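Local coordinates for putative HpcE protein (Mycolicibacterium smegmatis, PDB 6V77), which is of unknown function but belongs to the fumarylacetoacetate hydrolase family and holds a zinc ion through three acidic side chains, at residues Lys99-Thr105 with Lys171-Ser177; Met1-Asn5 with Glu182-Glu188; Ile135-Trp141 with Val218-Ala223. All blocks are in the same frame, centred on the assembly; numbering follows the deposited sequence.

Contact 1 of 3, residues Lys99-Thr105 with Lys171-Ser177; sequences KFVSSIT and KSHAGFS. With EDO (1,2-ethanediol), chain K; SO4 (sulfate ion), chain O.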
loop_
_atom_site.group_PDB
_atom_site.type_symbol
_atom_site.label_atom_id
_atom_site.label_comp_id
_atom_site.label_asym_id
_atom_site.label_seq_id
_atom_site.Cartn_x
_atom_site.Cartn_y
_atom_site.Cartn_z
ATOM N N LYS B 99 -3.207 -2.893 4.533
ATOM C CA LYS B 99 -3.934 -4.030 3.985
ATOM C C LYS B 99 -3.840 -3.858 2.475
ATOM O O LYS B 99 -4.340 -2.865 1.933
ATOM C CB LYS B 99 -5.377 -4.056 4.502
ATOM C CG LYS B 99 -5.460 -4.472 5.984
ATOM C CD LYS B 99 -6.784 -4.069 6.677
ATOM C CE LYS B 99 -7.961 -4.908 6.211
ATOM N NZ LYS B 99 -7.769 -6.373 6.410
ATOM N N PHE B 100 -3.136 -4.777 1.811
ATOM C CA PHE B 100 -2.784 -4.543 0.410
ATOM C C PHE B 100 -4.037 -4.469 -0.454
ATOM O O PHE B 100 -5.035 -5.141 -0.180
ATOM C CB PHE B 100 -1.824 -5.632 -0.073
ATOM C CG PHE B 100 -0.454 -5.542 0.571
ATOM C CD1 PHE B 100 0.418 -4.501 0.213
ATOM C CD2 PHE B 100 -0.064 -6.427 1.561
ATOM C CE1 PHE B 100 1.662 -4.388 0.806
ATOM C CE2 PHE B 100 1.189 -6.321 2.160
ATOM C CZ PHE B 100 2.050 -5.293 1.778
ATOM N N VAL B 101 -3.996 -3.601 -1.475
ATOM C CA VAL B 101 -5.212 -3.256 -2.207
ATOM C C VAL B 101 -5.846 -4.456 -2.913
ATOM O O VAL B 101 -7.067 -4.475 -3.108
ATOM C CB VAL B 101 -4.929 -2.089 -3.195
ATOM C CG1 VAL B 101 -4.186 -2.548 -4.449
ATOM C CG2 VAL B 101 -6.213 -1.369 -3.553
ATOM N N SER B 102 -5.068 -5.488 -3.256
ATOM C CA SER B 102 -5.657 -6.660 -3.890
ATOM C C SER B 102 -6.644 -7.388 -2.977
ATOM O O SER B 102 -7.426 -8.188 -3.486
ATOM C CB SER B 102 -4.590 -7.670 -4.345
ATOM O OG SER B 102 -3.746 -8.057 -3.276
ATOM N N SER B 103 -6.617 -7.127 -1.663
ATOM C CA SER B 103 -7.536 -7.745 -0.708
ATOM C C SER B 103 -8.819 -6.957 -0.517
ATOM O O SER B 103 -9.721 -7.430 0.184
ATOM C CB SER B 103 -6.864 -7.903 0.664
ATOM O OG SER B 103 -6.669 -6.634 1.271
ATOM N N ILE B 104 -8.919 -5.761 -1.086
ATOM C CA ILE B 104 -10.093 -4.925 -0.863
ATOM C C ILE B 104 -11.215 -5.403 -1.771
ATOM O O ILE B 104 -11.011 -5.628 -2.970
ATOM C CB ILE B 104 -9.759 -3.443 -1.106
ATOM C CG1 ILE B 104 -8.891 -2.921 0.041
ATOM C CG2 ILE B 104 -11.059 -2.606 -1.258
ATOM C CD1 ILE B 104 -8.437 -1.472 -0.127
ATOM N N THR B 105 -12.396 -5.582 -1.193
ATOM C CA THR B 105 -13.592 -5.931 -1.941
ATOM C C THR B 105 -14.748 -5.112 -1.387
ATOM O O THR B 105 -14.608 -4.392 -0.395
ATOM C CB THR B 105 -13.930 -7.417 -1.813
ATOM O OG1 THR B 105 -14.308 -7.663 -0.461
ATOM C CG2 THR B 105 -12.717 -8.300 -2.172
ATOM N N LYS B 171 -3.414 -9.928 6.965
ATOM C CA LYS B 171 -4.655 -9.187 6.825
ATOM C C LYS B 171 -4.963 -8.856 5.374
ATOM O O LYS B 171 -5.851 -8.044 5.114
ATOM C CB LYS B 171 -4.590 -7.918 7.668
ATOM C CG LYS B 171 -4.445 -8.234 9.173
ATOM C CD LYS B 171 -3.956 -6.994 9.906
ATOM C CE LYS B 171 -3.988 -7.160 11.412
ATOM N NZ LYS B 171 -5.402 -7.136 11.930
ATOM N N SER B 172 -4.282 -9.521 4.423
ATOM C CA SER B 172 -4.401 -9.181 3.008
ATOM C C SER B 172 -4.675 -10.397 2.139
ATOM O O SER B 172 -4.417 -10.361 0.931
ATOM C CB SER B 172 -3.138 -8.460 2.510
ATOM O OG SER B 172 -2.948 -7.279 3.253
ATOM N N HIS B 173 -5.149 -11.502 2.731
ATOM C CA HIS B 173 -5.646 -12.593 1.916
ATOM C C HIS B 173 -6.807 -12.113 1.058
ATOM O O HIS B 173 -7.408 -11.074 1.321
ATOM C CB HIS B 173 -6.126 -13.748 2.799
ATOM C CG HIS B 173 -5.016 -14.515 3.437
ATOM N ND1 HIS B 173 -4.484 -15.657 2.875
ATOM C CD2 HIS B 173 -4.353 -14.323 4.602
ATOM C CE1 HIS B 173 -3.539 -16.135 3.666
ATOM N NE2 HIS B 173 -3.443 -15.348 4.724
ATOM N N ALA B 174 -7.139 -12.885 0.028
ATOM C CA ALA B 174 -8.261 -12.503 -0.827
ATOM C C ALA B 174 -9.519 -12.277 0.003
ATOM O O ALA B 174 -9.903 -13.130 0.810
ATOM C CB ALA B 174 -8.523 -13.585 -1.874
ATOM N N GLY B 175 -10.148 -11.122 -0.202
ATOM C CA GLY B 175 -11.385 -10.767 0.457
ATOM C C GLY B 175 -11.252 -10.406 1.914
ATOM O O GLY B 175 -12.278 -10.263 2.588
ATOM N N PHE B 176 -10.033 -10.248 2.423
ATOM C CA PHE B 176 -9.869 -9.892 3.830
ATOM C C PHE B 176 -10.100 -8.415 4.143
ATOM O O PHE B 176 -10.028 -8.047 5.322
ATOM C CB PHE B 176 -8.482 -10.317 4.337
ATOM C CG PHE B 176 -8.432 -11.746 4.884
ATOM C CD1 PHE B 176 -9.313 -12.725 4.419
ATOM C CD2 PHE B 176 -7.498 -12.104 5.854
ATOM C CE1 PHE B 176 -9.266 -14.040 4.908
ATOM C CE2 PHE B 176 -7.432 -13.434 6.350
ATOM C CZ PHE B 176 -8.335 -14.388 5.887
ATOM N N SER B 177 -10.400 -7.561 3.160
ATOM C CA SER B 177 -10.647 -6.138 3.408
ATOM C C SER B 177 -11.944 -5.683 2.753
ATOM O O SER B 177 -11.938 -4.805 1.882
ATOM C CB SER B 177 -9.468 -5.297 2.911
ATOM O OG SER B 177 -8.259 -5.890 3.352
HETATM C C1 EDO K . -4.918 -17.403 -0.624
HETATM O O1 EDO K . -4.645 -17.444 0.787
HETATM C C2 EDO K . -5.640 -16.113 -1.028
HETATM O O2 EDO K . -5.195 -15.034 -0.192
HETATM S S SO4 O . -4.784 -5.919 15.377
HETATM O O1 SO4 O . -5.160 -6.116 16.772
HETATM O O2 SO4 O . -4.822 -7.181 14.635
HETATM O O3 SO4 O . -5.697 -4.978 14.724
HETATM O O4 SO4 O . -3.443 -5.339 15.323
HETATM O O HOH W 1 -5.013 -10.286 -1.714
HETATM O O HOH W 2 -9.489 -9.837 -2.635
HETATM O O HOH W 3 -14.556 -10.052 1.096
#
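In the second shell of the zinc site of this FAH fold, the ammonium group of Lys99 bridges two carbonyls of the 171-177 loop. Its NZ lies 2.9 Å from Lys171 O, in that carbonyl's plane and on a lone pair, and 3.0 Å from Phe176 O, which it meets from above the carbonyl plane. The chain bends at chi3 (72°) and chi4 (57°), which turns NZ in between the two carbonyls. NZ also forms a salt bridge with Asp152, a zinc ligand that accepts from Lys171 NZ as well, so both lysines probably help to position it. Lys171 NZ also holds the sulfate.

Farther along, the segments pair as parallel strands at Ile104 and Ser177: Ser177 N gives to Ser103 O, and Thr105 N to Ser177 O. Two serine hydroxyls run in series beside this bridge. Ser177 OG donates to Ser103 OG at 2.7 Å, and Ser103 OG donates in turn to Phe100 O at 2.6 Å. Gly175, at positive phi in the type II turn from His173 to Phe176, presents its CA to Thr105 CG2. Ser172 OG, itself bonded to Ser168 O, accepts from Phe100 N at 2.9 Å, fairly straight at 160°.

Contact 2 of 3, residues Met1-Asn5 with Glu182-Glu188; sequences MRLIN and ELVTVDE. With EDO (1,2-ethanediol), chain M.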
loop_
_atom_site.group_PDB
_atom_site.type_symbol
_atom_site.label_atom_id
_atom_site.label_comp_id
_atom_site.label_asym_id
_atom_site.label_seq_id
_atom_site.Cartn_x
_atom_site.Cartn_y
_atom_site.Cartn_z
ATOM N N MET B 1 -24.977 12.813 2.219
ATOM C CA MET B 1 -24.912 12.177 0.914
ATOM C C MET B 1 -24.397 10.743 1.110
ATOM O O MET B 1 -23.610 10.487 2.021
ATOM C CB MET B 1 -23.997 12.973 -0.024
ATOM C CG MET B 1 -23.455 12.200 -1.186
ATOM S SD MET B 1 -22.291 13.191 -2.157
ATOM C CE MET B 1 -23.387 14.451 -2.751
ATOM N N ARG B 2 -24.850 9.816 0.264
ATOM C CA ARG B 2 -24.387 8.433 0.293
ATOM C C ARG B 2 -24.024 7.999 -1.113
ATOM O O ARG B 2 -24.745 8.298 -2.066
ATOM C CB ARG B 2 -25.458 7.491 0.884
ATOM C CG ARG B 2 -25.698 7.714 2.351
ATOM C CD ARG B 2 -26.824 6.831 2.927
ATOM N NE ARG B 2 -26.910 7.066 4.360
ATOM C CZ ARG B 2 -26.636 6.158 5.289
ATOM N NH1 ARG B 2 -26.294 4.917 4.945
ATOM N NH2 ARG B 2 -26.702 6.497 6.557
ATOM N N LEU B 3 -22.921 7.262 -1.231
ATOM C CA LEU B 3 -22.419 6.754 -2.500
ATOM C C LEU B 3 -22.319 5.235 -2.423
ATOM O O LEU B 3 -22.081 4.670 -1.348
ATOM C CB LEU B 3 -21.026 7.323 -2.843
ATOM C CG LEU B 3 -20.890 8.853 -2.887
ATOM C CD1 LEU B 3 -19.477 9.229 -3.298
ATOM C CD2 LEU B 3 -21.890 9.394 -3.856
ATOM N N ILE B 4 -22.488 4.580 -3.571
ATOM C CA ILE B 4 -22.369 3.127 -3.653
ATOM C C ILE B 4 -21.744 2.778 -4.999
ATOM O O ILE B 4 -22.081 3.364 -6.034
ATOM C CB ILE B 4 -23.730 2.429 -3.440
ATOM C CG1 ILE B 4 -23.567 0.898 -3.324
ATOM C CG2 ILE B 4 -24.740 2.813 -4.512
ATOM C CD1 ILE B 4 -24.884 0.186 -2.955
ATOM N N ASN B 5 -20.811 1.841 -4.964
ATOM C CA ASN B 5 -20.106 1.350 -6.142
ATOM C C ASN B 5 -20.860 0.114 -6.626
ATOM O O ASN B 5 -20.942 -0.879 -5.906
ATOM C CB ASN B 5 -18.653 1.034 -5.756
ATOM C CG ASN B 5 -17.849 0.414 -6.884
ATOM O OD1 ASN B 5 -18.327 0.321 -8.012
ATOM N ND2 ASN B 5 -16.626 -0.042 -6.573
ATOM N N GLU B 182 -21.968 1.328 1.585
ATOM C CA GLU B 182 -22.081 2.702 1.104
ATOM C C GLU B 182 -21.064 3.593 1.778
ATOM O O GLU B 182 -20.658 3.347 2.912
ATOM C CB GLU B 182 -23.485 3.262 1.368
ATOM C CG GLU B 182 -24.518 2.556 0.556
ATOM C CD GLU B 182 -25.947 2.929 0.904
ATOM O OE1 GLU B 182 -26.207 3.601 1.930
ATOM O OE2 GLU B 182 -26.819 2.518 0.124
ATOM N N LEU B 183 -20.656 4.648 1.067
ATOM C CA LEU B 183 -19.926 5.732 1.695
ATOM C C LEU B 183 -20.954 6.715 2.220
ATOM O O LEU B 183 -21.890 7.069 1.494
ATOM C CB LEU B 183 -18.992 6.422 0.704
ATOM C CG LEU B 183 -18.061 7.472 1.319
ATOM C CD1 LEU B 183 -16.889 6.808 1.987
ATOM C CD2 LEU B 183 -17.568 8.435 0.245
ATOM N N VAL B 184 -20.782 7.155 3.466
ATOM C CA VAL B 184 -21.721 8.064 4.124
ATOM C C VAL B 184 -20.968 9.334 4.495
ATOM O O VAL B 184 -19.982 9.268 5.240
ATOM C CB VAL B 184 -22.345 7.428 5.378
ATOM C CG1 VAL B 184 -23.408 8.352 5.974
ATOM C CG2 VAL B 184 -22.948 6.066 5.029
ATOM N N THR B 185 -21.417 10.489 3.989
ATOM C CA THR B 185 -20.646 11.692 4.268
ATOM C C THR B 185 -20.856 12.134 5.717
ATOM O O THR B 185 -21.813 11.740 6.386
ATOM C CB THR B 185 -21.010 12.825 3.302
ATOM O OG1 THR B 185 -22.409 13.115 3.375
ATOM C CG2 THR B 185 -20.637 12.458 1.867
ATOM N N VAL B 186 -19.935 12.977 6.188
ATOM C CA VAL B 186 -19.828 13.305 7.610
ATOM C C VAL B 186 -21.076 14.038 8.130
ATOM O O VAL B 186 -21.481 13.861 9.289
ATOM C CB VAL B 186 -18.524 14.111 7.794
ATOM C CG1 VAL B 186 -18.309 14.557 9.213
ATOM C CG2 VAL B 186 -17.315 13.277 7.300
ATOM N N ASP B 187 -21.734 14.830 7.280
ATOM C CA ASP B 187 -22.891 15.613 7.707
ATOM C C ASP B 187 -24.099 14.752 8.042
ATOM O O ASP B 187 -25.048 15.253 8.655
ATOM C CB ASP B 187 -23.277 16.615 6.618
ATOM C CG ASP B 187 -23.471 15.946 5.277
ATOM O OD1 ASP B 187 -22.533 15.266 4.818
ATOM O OD2 ASP B 187 -24.562 16.080 4.696
ATOM N N GLU B 188 -24.098 13.483 7.641
ATOM C CA GLU B 188 -25.162 12.561 8.016
ATOM C C GLU B 188 -24.956 11.942 9.389
ATOM O O GLU B 188 -25.824 11.189 9.847
ATOM C CB GLU B 188 -25.267 11.435 6.984
ATOM C CG GLU B 188 -25.419 11.944 5.570
ATOM C CD GLU B 188 -26.437 11.156 4.778
ATOM O OE1 GLU B 188 -26.996 10.170 5.328
ATOM O OE2 GLU B 188 -26.673 11.520 3.607
HETATM C C1 EDO M . -25.938 15.963 1.913
HETATM O O1 EDO M . -24.533 15.720 2.028
HETATM C C2 EDO M . -26.358 15.911 0.451
HETATM O O2 EDO M . -27.107 14.714 0.226
#
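The amino-terminal nitrogen, Met1 N, is gripped where the first strand of the chain starts its antiparallel pairing with strand 177-185. Thr185 OG1 accepts from it at 2.8 Å, and Glu188 OE2 makes a salt bridge with it, met on the anti side of the carboxylate; an ethanediol hydroxyl adds a weak bond. Thr185 OG1 is itself fixed, since it donates to Asp187 OD1 at 2.6 Å. Glu188 reaches the terminus from the 3-10 turn that follows the strand, by a bend at chi2 (-138°).

Its other oxygen serves Arg2. NE of that residue points at Glu188 OE1 from within the guanidinium plane but above the carboxylate, while Arg2 NH1 meets Glu182 OE1 at 3.3 Å, nearly along the C-O axis and also in the guanidinium plane. The two carboxylates therefore sit at the edge of the guanidinium, whereas Val184 CG2 lies over one face, offset toward the rim. Outside the pair, NH1 and NH2 bond to Val268 O and Gly267 O. These two carbonyls should hold the guanidinium's rotation, while Arg58 probably steadies Glu182 through OE2.

In the backbone, Arg2 and Val184 form a non-hydrogen-bonded pair and Leu3 and Leu183 a hydrogen-bonded one. The two leucines run side by side on the sheet face opposite Arg2, among Trp40, Leu36 and Tyr37 of the N-terminal helices, with Leu3 CD1 4.1 Å from Leu183 CD2.

Contact 3 of 3, residues Ile135-Trp141 with Val218-Ala223; sequences IPEDRAW and VSNLIA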
loop_
_atom_site.group_PDB
_atom_site.type_symbol
_atom_site.label_atom_id
_atom_site.label_comp_id
_atom_site.label_asym_id
_atom_site.label_seq_id
_atom_site.Cartn_x
_atom_site.Cartn_y
_atom_site.Cartn_z
ATOM N N ILE B 135 -1.731 17.842 8.132
ATOM C CA ILE B 135 -3.138 18.226 8.300
ATOM C C ILE B 135 -3.415 18.436 9.788
ATOM O O ILE B 135 -3.126 17.533 10.605
ATOM C CB ILE B 135 -4.050 17.143 7.721
ATOM C CG1 ILE B 135 -3.776 16.932 6.234
ATOM C CG2 ILE B 135 -5.534 17.449 7.959
ATOM C CD1 ILE B 135 -4.424 15.643 5.695
ATOM N N PRO B 136 -3.937 19.588 10.194
ATOM C CA PRO B 136 -4.127 19.838 11.625
ATOM C C PRO B 136 -5.282 19.025 12.160
ATOM O O PRO B 136 -6.292 18.821 11.480
ATOM C CB PRO B 136 -4.418 21.342 11.699
ATOM C CG PRO B 136 -4.875 21.705 10.333
ATOM C CD PRO B 136 -4.152 20.805 9.384
ATOM N N GLU B 137 -5.123 18.566 13.404
ATOM C CA GLU B 137 -6.147 17.725 14.004
ATOM C C GLU B 137 -7.490 18.445 14.058
ATOM O O GLU B 137 -8.539 17.840 13.797
ATOM C CB GLU B 137 -5.686 17.298 15.402
ATOM C CG GLU B 137 -6.531 16.229 16.041
ATOM C CD GLU B 137 -5.899 15.647 17.301
ATOM O OE1 GLU B 137 -4.655 15.571 17.391
ATOM O OE2 GLU B 137 -6.656 15.253 18.203
ATOM N N ASP B 138 -7.484 19.753 14.349
ATOM C CA ASP B 138 -8.772 20.412 14.538
ATOM C C ASP B 138 -9.500 20.673 13.227
ATOM O O ASP B 138 -10.642 21.134 13.261
ATOM C CB ASP B 138 -8.613 21.708 15.355
ATOM C CG ASP B 138 -7.741 22.763 14.678
ATOM O OD1 ASP B 138 -7.252 22.556 13.556
ATOM O OD2 ASP B 138 -7.554 23.834 15.293
ATOM N N ARG B 139 -8.884 20.379 12.082
ATOM C CA ARG B 139 -9.545 20.479 10.787
ATOM C C ARG B 139 -9.732 19.129 10.108
ATOM O O ARG B 139 -10.222 19.086 8.977
ATOM C CB ARG B 139 -8.750 21.402 9.846
ATOM C CG ARG B 139 -8.483 22.806 10.405
ATOM C CD ARG B 139 -9.664 23.737 10.191
ATOM N NE ARG B 139 -9.759 24.179 8.802
ATOM C CZ ARG B 139 -10.738 24.939 8.317
ATOM N NH1 ARG B 139 -11.724 25.351 9.105
ATOM N NH2 ARG B 139 -10.732 25.283 7.038
ATOM N N ALA B 140 -9.359 18.022 10.755
ATOM C CA ALA B 140 -9.160 16.783 10.001
ATOM C C ALA B 140 -10.452 16.269 9.370
ATOM O O ALA B 140 -10.422 15.708 8.269
ATOM C CB ALA B 140 -8.545 15.707 10.897
ATOM N N TRP B 141 -11.591 16.403 10.056
ATOM C CA TRP B 141 -12.821 15.859 9.474
ATOM C C TRP B 141 -13.182 16.572 8.181
ATOM O O TRP B 141 -13.834 15.985 7.313
ATOM C CB TRP B 141 -13.991 15.954 10.452
ATOM C CG TRP B 141 -14.100 14.805 11.446
ATOM C CD1 TRP B 141 -13.923 14.885 12.800
ATOM C CD2 TRP B 141 -14.449 13.434 11.169
ATOM N NE1 TRP B 141 -14.120 13.647 13.377
ATOM C CE2 TRP B 141 -14.446 12.742 12.402
ATOM C CE3 TRP B 141 -14.764 12.726 10.003
ATOM C CZ2 TRP B 141 -14.768 11.374 12.505
ATOM C CZ3 TRP B 141 -15.065 11.378 10.103
ATOM C CH2 TRP B 141 -15.069 10.714 11.347
ATOM N N VAL B 218 -10.414 9.668 14.971
ATOM C CA VAL B 218 -10.196 9.847 13.536
ATOM C C VAL B 218 -9.321 11.067 13.264
ATOM O O VAL B 218 -8.358 10.998 12.492
ATOM C CB VAL B 218 -11.546 9.950 12.799
ATOM C CG1 VAL B 218 -11.334 10.418 11.361
ATOM C CG2 VAL B 218 -12.261 8.582 12.810
ATOM N N SER B 219 -9.620 12.192 13.924
ATOM C CA SER B 219 -8.859 13.412 13.647
ATOM C C SER B 219 -7.401 13.240 14.031
ATOM O O SER B 219 -6.503 13.747 13.352
ATOM C CB SER B 219 -9.455 14.601 14.407
ATOM O OG SER B 219 -10.736 14.920 13.911
ATOM N N ASN B 220 -7.154 12.559 15.145
ATOM C CA ASN B 220 -5.783 12.348 15.584
ATOM C C ASN B 220 -5.042 11.429 14.624
ATOM O O ASN B 220 -3.868 11.661 14.318
ATOM C CB ASN B 220 -5.781 11.772 17.001
ATOM C CG ASN B 220 -4.385 11.540 17.528
ATOM O OD1 ASN B 220 -3.815 10.471 17.344
ATOM N ND2 ASN B 220 -3.813 12.555 18.166
ATOM N N LEU B 221 -5.707 10.373 14.152
ATOM C CA LEU B 221 -5.101 9.491 13.158
ATOM C C LEU B 221 -4.673 10.262 11.911
ATOM O O LEU B 221 -3.561 10.086 11.409
ATOM C CB LEU B 221 -6.082 8.390 12.772
ATOM C CG LEU B 221 -6.419 7.355 13.849
ATOM C CD1 LEU B 221 -7.504 6.417 13.311
ATOM C CD2 LEU B 221 -5.160 6.565 14.288
ATOM N N ILE B 222 -5.566 11.096 11.379
ATOM C CA ILE B 222 -5.256 11.840 10.156
ATOM C C ILE B 222 -4.072 12.767 10.387
ATOM O O ILE B 222 -3.121 12.800 9.592
ATOM C CB ILE B 222 -6.504 12.598 9.677
ATOM C CG1 ILE B 222 -7.524 11.590 9.109
ATOM C CG2 ILE B 222 -6.128 13.702 8.689
ATOM C CD1 ILE B 222 -8.939 12.182 8.971
ATOM N N ALA B 223 -4.103 13.527 11.486
ATOM C CA ALA B 223 -2.990 14.412 11.824
ATOM C C ALA B 223 -1.688 13.632 11.958
ATOM O O ALA B 223 -0.659 13.999 11.369
ATOM C CB ALA B 223 -3.301 15.166 13.120
HETATM O O HOH W 4 -11.367 17.502 13.090
#
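Val218 is the bump that meets the Trp141 indole: its CG1 sits over the six-membered ring, 3.8 Å from the centroid and 15° off the normal, a CH-pi contact displaced toward the rim. The two side chains cross at about a right angle, and Val218 CB comes within 3.5 Å of Trp141 CZ2. Trp141 NE1 is bonded to Asp193, which should help to fix the ring's rotation.

Beside it, the small Ala140 side chain lets the backbones close in. Its CB faces Ser219 CA, 3.6 Å away, and, a turn further along the helix, Ile222 CG2. Ile222 CG2 also meets Ile135 CG2 at 3.9 Å, fitting the notch between Ile135 and Ala140. Ala223 CA makes a C-H contact with Ile135 O.

On the outer side, Glu137 lays its CG along Ser219, then places OE1 3.2 Å from Asn220 ND2; the donor comes from above the carboxylate, with the two planes nearly perpendicular. A water joins Glu137 O, Trp141 N and Ser219 OG. Val218 rests on Leu124 and Val126 of strand 118-128, Ile222 on Met128 and on Val144 of strand 144-155: a helix packed on an antiparallel strand pair and flanked by the loop that connects its strands.

In the fold
From the N terminus, strand 2-6 pairs with strand 177-185 in contact 2, closing a long loop of the chain. Contact 1 lies wholly within that loop, joining 99-105 to 171-177, the approach to the same strand 177-185. Contact 3 starts inside both loops, at 135-141, but finishes beyond them at 218-223, so it crosses contacts 1 and 2. Strand 177-185 thus joins the N-terminal strand to the part of the same sheet that leads toward the zinc ion, while contact 3 packs a helix beside the 118-128 and 144-155 pair. Contacts 2 and 3 touch where Val186 CG2 packs 3.8 Å from Trp141 CE3; contacts 1 and 3 have centres 26 Å apart.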